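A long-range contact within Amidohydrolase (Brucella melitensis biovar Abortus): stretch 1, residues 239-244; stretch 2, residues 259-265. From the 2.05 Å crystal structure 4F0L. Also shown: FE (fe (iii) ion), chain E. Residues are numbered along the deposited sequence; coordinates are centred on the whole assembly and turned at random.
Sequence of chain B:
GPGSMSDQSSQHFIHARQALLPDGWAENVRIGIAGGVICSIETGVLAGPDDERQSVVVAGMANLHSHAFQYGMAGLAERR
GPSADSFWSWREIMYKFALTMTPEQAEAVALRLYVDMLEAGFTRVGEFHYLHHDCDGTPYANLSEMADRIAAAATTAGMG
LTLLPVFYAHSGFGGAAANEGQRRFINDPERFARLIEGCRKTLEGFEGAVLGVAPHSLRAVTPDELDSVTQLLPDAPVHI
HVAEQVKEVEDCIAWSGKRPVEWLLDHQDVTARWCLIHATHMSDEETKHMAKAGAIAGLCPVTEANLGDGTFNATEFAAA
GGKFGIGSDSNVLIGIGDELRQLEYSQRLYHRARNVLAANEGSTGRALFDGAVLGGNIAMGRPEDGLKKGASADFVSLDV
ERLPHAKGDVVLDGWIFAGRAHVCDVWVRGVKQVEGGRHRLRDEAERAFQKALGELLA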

# COMPACT_ATOMS: atom_id res chain seq x y z
N HIS B 239 22.88 11.80 -10.69
CA HIS B 239 21.49 11.35 -10.80
C HIS B 239 20.77 12.14 -11.86
O HIS B 239 21.04 13.34 -12.04
CB HIS B 239 20.77 11.51 -9.49
CG HIS B 239 21.18 10.53 -8.44
ND1 HIS B 239 20.28 9.96 -7.59
CD2 HIS B 239 22.43 10.05 -8.07
CE1 HIS B 239 20.92 9.13 -6.78
NE2 HIS B 239 22.23 9.18 -7.06
N ILE B 240 19.85 11.49 -12.56
CA ILE B 240 19.07 12.13 -13.62
C ILE B 240 17.74 11.42 -13.78
O ILE B 240 17.70 10.21 -13.75
CB ILE B 240 19.86 12.10 -14.96
CG1 ILE B 240 19.09 12.76 -16.10
CG2 ILE B 240 20.22 10.67 -15.37
CD1 ILE B 240 19.95 13.24 -17.25
N HIS B 241 16.65 12.18 -13.97
CA HIS B 241 15.36 11.57 -14.33
C HIS B 241 15.46 11.11 -15.76
O HIS B 241 15.81 11.89 -16.63
CB HIS B 241 14.17 12.56 -14.31
CG HIS B 241 13.74 13.05 -12.93
ND1 HIS B 241 13.66 14.37 -12.63
CD2 HIS B 241 13.27 12.36 -11.81
CE1 HIS B 241 13.21 14.51 -11.34
NE2 HIS B 241 12.98 13.27 -10.85
N VAL B 242 15.10 9.87 -16.05
CA VAL B 242 15.04 9.45 -17.44
C VAL B 242 13.92 8.43 -17.76
O VAL B 242 13.66 7.48 -17.00
CB VAL B 242 16.45 8.97 -17.92
CG1 VAL B 242 16.91 7.76 -17.14
CG2 VAL B 242 16.41 8.68 -19.39
N ALA B 243 13.23 8.63 -18.89
CA ALA B 243 12.26 7.66 -19.39
C ALA B 243 11.08 7.36 -18.44
O ALA B 243 10.52 6.26 -18.44
CB ALA B 243 12.99 6.38 -19.77
N GLU B 244 10.66 8.37 -17.69
CA GLU B 244 9.57 8.22 -16.72
C GLU B 244 8.19 8.07 -17.37
O GLU B 244 7.38 7.21 -16.93
CB GLU B 244 9.54 9.38 -15.69
CG GLU B 244 8.46 9.16 -14.62
CD GLU B 244 8.33 10.29 -13.61
OE1 GLU B 244 7.49 10.19 -12.67
OE2 GLU B 244 9.07 11.28 -13.72
N ARG B 259 15.82 6.63 -28.05
CA ARG B 259 15.07 6.66 -26.79
C ARG B 259 15.97 7.28 -25.71
O ARG B 259 17.18 7.43 -25.91
CB ARG B 259 14.63 5.25 -26.40
CG ARG B 259 13.78 4.50 -27.43
CD ARG B 259 13.68 3.01 -27.05
NE ARG B 259 13.04 2.85 -25.74
CZ ARG B 259 11.72 2.79 -25.55
NH1 ARG B 259 10.88 2.79 -26.59
NH2 ARG B 259 11.24 2.72 -24.33
N PRO B 260 15.39 7.66 -24.56
CA PRO B 260 16.19 8.39 -23.58
C PRO B 260 17.37 7.60 -22.99
O PRO B 260 18.50 8.09 -23.00
CB PRO B 260 15.16 8.80 -22.50
CG PRO B 260 13.89 8.90 -23.30
CD PRO B 260 13.95 7.77 -24.29
N VAL B 261 17.15 6.39 -22.48
CA VAL B 261 18.25 5.69 -21.80
C VAL B 261 19.31 5.38 -22.86
O VAL B 261 20.49 5.61 -22.65
CB VAL B 261 17.78 4.41 -21.06
CG1 VAL B 261 19.00 3.61 -20.59
CG2 VAL B 261 16.82 4.77 -19.91
N GLU B 262 18.88 4.91 -24.00
CA GLU B 262 19.78 4.64 -25.11
C GLU B 262 20.63 5.88 -25.45
O GLU B 262 21.85 5.80 -25.62
CB GLU B 262 18.91 4.23 -26.32
CG GLU B 262 19.65 3.97 -27.60
CD GLU B 262 18.76 3.84 -28.81
OE1 GLU B 262 17.56 4.20 -28.78
OE2 GLU B 262 19.31 3.36 -29.81
N TRP B 263 19.98 7.03 -25.53
CA TRP B 263 20.70 8.24 -25.86
C TRP B 263 21.74 8.54 -24.82
O TRP B 263 22.92 8.80 -25.13
CB TRP B 263 19.72 9.37 -26.00
CG TRP B 263 20.39 10.59 -26.50
CD1 TRP B 263 20.45 11.06 -27.81
CD2 TRP B 263 21.19 11.53 -25.72
NE1 TRP B 263 21.20 12.20 -27.88
CE2 TRP B 263 21.68 12.53 -26.66
CE3 TRP B 263 21.53 11.63 -24.39
CZ2 TRP B 263 22.47 13.58 -26.26
CZ3 TRP B 263 22.34 12.69 -24.00
CH2 TRP B 263 22.80 13.64 -24.92
N LEU B 264 21.33 8.44 -23.55
CA LEU B 264 22.24 8.67 -22.46
C LEU B 264 23.44 7.69 -22.49
O LEU B 264 24.60 8.10 -22.33
CB LEU B 264 21.49 8.59 -21.12
CG LEU B 264 22.25 9.08 -19.89
CD1 LEU B 264 22.58 10.56 -20.03
CD2 LEU B 264 21.43 8.83 -18.61
N LEU B 265 23.18 6.40 -22.69
CA LEU B 265 24.27 5.41 -22.70
C LEU B 265 25.24 5.65 -23.87
O LEU B 265 26.43 5.39 -23.74
CB LEU B 265 23.71 3.99 -22.77
CG LEU B 265 22.87 3.55 -21.56
CD1 LEU B 265 22.37 2.13 -21.75
CD2 LEU B 265 23.71 3.70 -20.29
FE FE E . 11.61 12.90 -8.98
O HOH W 1 10.28 11.67 -10.19
O HOH W 2 9.89 14.21 -9.70

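Strand 239-242 and the first turns of helix 260-265 pack mainly through apolar side chains; no hydrogen bond crosses between the two stretches, and about 250 Å² is buried between them, both sides summed. The strand alternates: Ile240 and Val242 point toward the helix, while His239 and His241 lie out of its reach, His241 (chi1 m) binding FE through NE2 at 2.4 Å. The axes run at 144°, and the end of the strand lies by the start of the helix: Ala243 CA is 5.8 Å from Pro260 CA. Val242, chi1 p, sets CG2 against Pro260 CB at 3.4 Å, the tightest contact, and the same methyl lies 4.0 Å from CG2 of Val261. Val261 points sideways from its CA, but its t rotamer still brings CG2 to Val242 CG2 and to 4.2 Å from Ala243 CB, just past the strand. Ala243, at positive phi, has only a methyl to place here, 4.2 Å from Pro260 CB. One turn on, Leu264 (t, p) brings CD2 to 3.9 Å from CG2 of Ile240, whose chi1 and chi2 are both t. Pro260 suits the first helical turn, where its missing amide hydrogen costs no helical bond, and its compact ring offers carbon to the strand. Arg259 sits at the N-cap, and its backbone N donates to Glu262 OE1 at 3.1 Å, a bond within the helical stretch.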